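Local coordinates for protein inositol-1-monophosphatase SuhB (Mycobacterium tuberculosis, PDB 2Q74) that probably hydrolyses inositol 1-phosphate to free myo-inositol and phosphate with magnesium as cofactor, and forms a homodimer when magnesium binds, at residues 167-172 / 269-274; 248-253 / 264-269. All blocks are in the same frame, centred on the assembly; numbering follows the deposited sequence.

Contact 1 (167-172 / 269-274); sequences TGVDEL and PGIADE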
# COMPACT_ATOMS: atom_id res chain seq x y z
N THR A 167 9.83 -9.29 12.77
CA THR A 167 8.91 -9.90 13.70
C THR A 167 9.43 -11.25 14.15
O THR A 167 10.41 -11.74 13.62
CB THR A 167 7.53 -10.07 13.05
OG1 THR A 167 7.65 -10.98 11.95
CG2 THR A 167 7.00 -8.75 12.53
N GLY A 168 8.75 -11.87 15.10
CA GLY A 168 9.10 -13.21 15.57
C GLY A 168 8.06 -14.28 15.25
O GLY A 168 7.88 -15.20 16.03
N VAL A 169 7.36 -14.15 14.12
CA VAL A 169 6.39 -15.16 13.68
C VAL A 169 7.02 -16.53 13.52
O VAL A 169 8.14 -16.62 13.02
CB VAL A 169 5.77 -14.86 12.26
CG1 VAL A 169 4.28 -14.62 12.36
CG2 VAL A 169 6.54 -13.75 11.53
N ASP A 170 6.26 -17.57 13.89
CA ASP A 170 6.70 -18.99 13.76
C ASP A 170 5.92 -19.73 12.69
O ASP A 170 6.50 -20.49 11.92
CB ASP A 170 6.48 -19.75 15.07
CG ASP A 170 7.27 -19.17 16.19
OD1 ASP A 170 8.30 -18.51 15.90
OD2 ASP A 170 6.86 -19.35 17.36
N GLU A 171 4.60 -19.53 12.66
CA GLU A 171 3.76 -20.23 11.72
C GLU A 171 3.57 -19.40 10.47
O GLU A 171 3.04 -18.28 10.52
CB GLU A 171 2.41 -20.57 12.35
CG GLU A 171 2.47 -21.57 13.51
CD GLU A 171 2.04 -20.96 14.84
OE1 GLU A 171 2.77 -20.10 15.40
OE2 GLU A 171 0.95 -21.35 15.33
N LEU A 172 3.99 -19.95 9.34
CA LEU A 172 3.79 -19.32 8.04
C LEU A 172 2.34 -18.96 7.76
O LEU A 172 2.11 -18.08 6.99
CB LEU A 172 4.31 -20.23 6.91
CG LEU A 172 4.37 -19.65 5.49
CD1 LEU A 172 5.33 -18.45 5.39
CD2 LEU A 172 4.75 -20.78 4.50
N PRO A 269 13.07 -14.79 10.59
CA PRO A 269 13.86 -16.04 10.67
C PRO A 269 13.06 -17.26 11.09
O PRO A 269 13.33 -18.38 10.62
CB PRO A 269 14.90 -15.71 11.74
CG PRO A 269 14.29 -14.61 12.54
CD PRO A 269 13.57 -13.78 11.54
N GLY A 270 12.07 -17.04 11.96
CA GLY A 270 11.25 -18.13 12.47
C GLY A 270 10.39 -18.78 11.40
O GLY A 270 9.81 -19.84 11.64
N ILE A 271 10.35 -18.17 10.22
CA ILE A 271 9.42 -18.58 9.17
C ILE A 271 10.07 -18.75 7.79
O ILE A 271 9.41 -19.15 6.84
CB ILE A 271 8.25 -17.56 9.16
CG1 ILE A 271 6.92 -18.30 9.23
CG2 ILE A 271 8.35 -16.53 7.99
CD1 ILE A 271 5.86 -17.48 9.95
N ALA A 272 11.36 -18.49 7.71
CA ALA A 272 12.08 -18.52 6.45
C ALA A 272 12.10 -19.89 5.79
O ALA A 272 11.75 -20.00 4.62
CB ALA A 272 13.49 -18.02 6.65
N ASP A 273 12.51 -20.93 6.54
CA ASP A 273 12.56 -22.29 6.00
C ASP A 273 11.20 -22.71 5.51
O ASP A 273 11.06 -23.15 4.37
CB ASP A 273 13.02 -23.28 7.07
CG ASP A 273 14.41 -23.00 7.56
OD1 ASP A 273 15.19 -22.38 6.81
OD2 ASP A 273 14.74 -23.41 8.70
N GLU A 274 10.19 -22.58 6.36
CA GLU A 274 8.85 -22.99 6.00
C GLU A 274 8.37 -22.28 4.71
O GLU A 274 7.66 -22.88 3.91
CB GLU A 274 7.88 -22.75 7.15
CG GLU A 274 6.45 -23.21 6.86
CD GLU A 274 5.52 -23.12 8.08
OE1 GLU A 274 5.95 -22.52 9.10
OE2 GLU A 274 4.37 -23.63 8.01
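The side chain of I271 lies against the backbone of 169-172 and overlaps the side chains of V169 and L172. Its CD1 meets V169 CB at 3.5 Å, and the two side chains cross obliquely. CD1 also lies close to the peptide carbonyl of E171. L172 crosses I271 at about a right angle, with L172 CB 4.0 Å from I271 CG1. I271 is the N-cap residue of helix 272-280. The contact thus joins the loop between strands 160-163 and 176-181 to the N-terminal end of this helix.

E274, in the first turn, reaches back to the loop. Its CG is anti to the backbone N (chi1 -177°) and the chain beyond is extended. The carboxylate end lies beside L172 CB, and L172 CD2 sits near E274 CG.

At the other end, G270 CA makes a CA-H...O contact of 3.5 Å with V169 O. T167 OG1 is hydrogen-bonded to D224 OD1, outside the two segments.

The only hydrogen bond between the segments is weak: L172 N to E274 OE1, 3.2 Å, at 163°. This N-H probably offsets part of the carboxylate charge, since D170 O, another acceptor, lies 3.5 Å from E274 OE1.

Contact 2 (248-253 / 264-269); sequences ARVLLS and VVAAAP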
# COMPACT_ATOMS: atom_id res chain seq x y z
N ALA A 248 16.45 -10.38 9.55
CA ALA A 248 15.70 -11.17 8.58
C ALA A 248 16.59 -12.13 7.82
O ALA A 248 17.77 -11.90 7.63
CB ALA A 248 14.94 -10.27 7.61
N ARG A 249 16.00 -13.23 7.40
CA ARG A 249 16.62 -14.15 6.49
C ARG A 249 16.45 -13.59 5.08
O ARG A 249 15.33 -13.29 4.66
CB ARG A 249 15.93 -15.50 6.63
CG ARG A 249 16.68 -16.65 6.06
CD ARG A 249 17.74 -17.18 7.01
NE ARG A 249 18.16 -18.49 6.54
CZ ARG A 249 17.49 -19.63 6.70
NH1 ARG A 249 16.34 -19.65 7.34
NH2 ARG A 249 18.01 -20.77 6.22
N VAL A 250 17.54 -13.41 4.35
CA VAL A 250 17.45 -12.81 3.04
C VAL A 250 18.30 -13.56 2.05
O VAL A 250 19.48 -13.77 2.31
CB VAL A 250 17.93 -11.36 3.05
CG1 VAL A 250 17.74 -10.73 1.67
CG2 VAL A 250 17.20 -10.56 4.10
N LEU A 251 17.71 -13.97 0.93
CA LEU A 251 18.50 -14.58 -0.13
C LEU A 251 18.18 -14.01 -1.49
O LEU A 251 17.03 -13.80 -1.83
CB LEU A 251 18.40 -16.12 -0.12
CG LEU A 251 17.05 -16.80 -0.11
CD1 LEU A 251 16.63 -17.12 -1.53
CD2 LEU A 251 17.16 -18.10 0.72
N LEU A 252 19.24 -13.77 -2.26
CA LEU A 252 19.17 -13.19 -3.60
C LEU A 252 19.67 -14.18 -4.65
O LEU A 252 20.86 -14.26 -4.94
CB LEU A 252 20.01 -11.93 -3.66
CG LEU A 252 19.57 -10.75 -2.81
CD1 LEU A 252 20.55 -9.61 -3.00
CD2 LEU A 252 18.14 -10.30 -3.18
N SER A 253 18.74 -14.95 -5.21
CA SER A 253 19.04 -15.96 -6.22
C SER A 253 18.99 -15.31 -7.60
O SER A 253 19.98 -14.73 -8.06
CB SER A 253 18.01 -17.10 -6.12
OG SER A 253 18.33 -18.18 -6.97
N VAL A 264 14.33 -12.59 -5.07
CA VAL A 264 14.53 -12.10 -3.72
C VAL A 264 13.54 -12.75 -2.79
O VAL A 264 12.32 -12.75 -3.07
CB VAL A 264 14.30 -10.57 -3.64
CG1 VAL A 264 14.64 -10.06 -2.23
CG2 VAL A 264 15.11 -9.84 -4.71
N VAL A 265 14.08 -13.32 -1.70
CA VAL A 265 13.26 -13.78 -0.59
C VAL A 265 13.79 -13.15 0.70
O VAL A 265 14.98 -13.18 0.98
CB VAL A 265 13.22 -15.30 -0.48
CG1 VAL A 265 12.32 -15.72 0.67
CG2 VAL A 265 12.73 -15.90 -1.79
N ALA A 266 12.90 -12.52 1.45
CA ALA A 266 13.24 -11.91 2.73
C ALA A 266 12.16 -12.25 3.74
O ALA A 266 10.99 -12.01 3.49
CB ALA A 266 13.39 -10.43 2.57
N ALA A 267 12.52 -12.81 4.88
CA ALA A 267 11.53 -13.29 5.83
C ALA A 267 12.04 -13.23 7.25
O ALA A 267 13.24 -13.37 7.50
CB ALA A 267 11.14 -14.72 5.48
N ALA A 268 11.12 -13.05 8.20
CA ALA A 268 11.46 -13.23 9.59
C ALA A 268 12.04 -14.64 9.75
O ALA A 268 11.57 -15.59 9.12
CB ALA A 268 10.26 -13.03 10.46
N PRO A 269 13.07 -14.79 10.59
CA PRO A 269 13.86 -16.04 10.67
C PRO A 269 13.06 -17.26 11.09
O PRO A 269 13.33 -18.38 10.62
CB PRO A 269 14.90 -15.71 11.74
CG PRO A 269 14.29 -14.61 12.54
CD PRO A 269 13.57 -13.78 11.54
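R249 and A267 face each other as an antiparallel hydrogen-bonded pair. R249 N donates to A267 O at 2.8 Å, and A267 N returns a bond to R249 O at 2.9 Å. L251 and V265 form the second such pair. L251 N reaches V265 O at 2.8 Å, and V265 N reaches L251 O at 3.0 Å with an N-H...O angle of 171°.

CA-H...O contacts fill in between these bonds. A266 CA lies 3.2 Å from R249 O, and V250 CA lies equally close to V265 O. Both carbonyls thus meet a CA-H as well as an N-H. V250 with A266 and L252 with V264 are the non-hydrogen-bonded pairs.

The two strands, 249-252 and 262-267, make a beta hairpin. The axes of 249-252 and 264-267 run antiparallel, at 178°. Strand 249-252 is the outermost strand of a five-stranded mixed sheet within this chain, and strand 225-231 flanks 262-267 on its other side. Helices cover both faces here, in agreement with the alpha-beta-alpha-beta-alpha sandwich of the inositol monophosphatase fold.

The apolar contacts divide between the two faces. On the face of V250, L252, V264 and A266, L252 and V264 lie side by side. L252 CD2 is next to both methyls of V264, 3.4 Å from V264 CG2. V250 CG2 meets A266 CB less closely. Helix 233-245 packs on this face through A240 and A243 at V250 and C236 at V264.

On the face of R249, L251, V265 and A267, the side chains of L251 and V265 lie side by side and point the same way. L251 CD1 is 4.0 Å from V265 CB. Helix 272-280 lies here: L275 touches V265 and A267, and L276 touches L251.

Overall arrangement
Strand 262-267 runs on through P269, shared by both contacts, into helix 272-280. Contact 2 holds that strand to its hairpin partner, and contact 1 holds the start of the helix to loop 167-172. Their centres are 11 Å apart. R249 of contact 2 links them directly: its NH1 forms a 3.0 Å salt bridge with D273 OD1. On the loop side, A268 CB packs 3.4 Å from T167 O and also touches V169. Contact 1 lies away from the active site. Contact 2 comes nearer: the V264 side chain is about 8 Å from that of D235, which probably binds magnesium and the substrate.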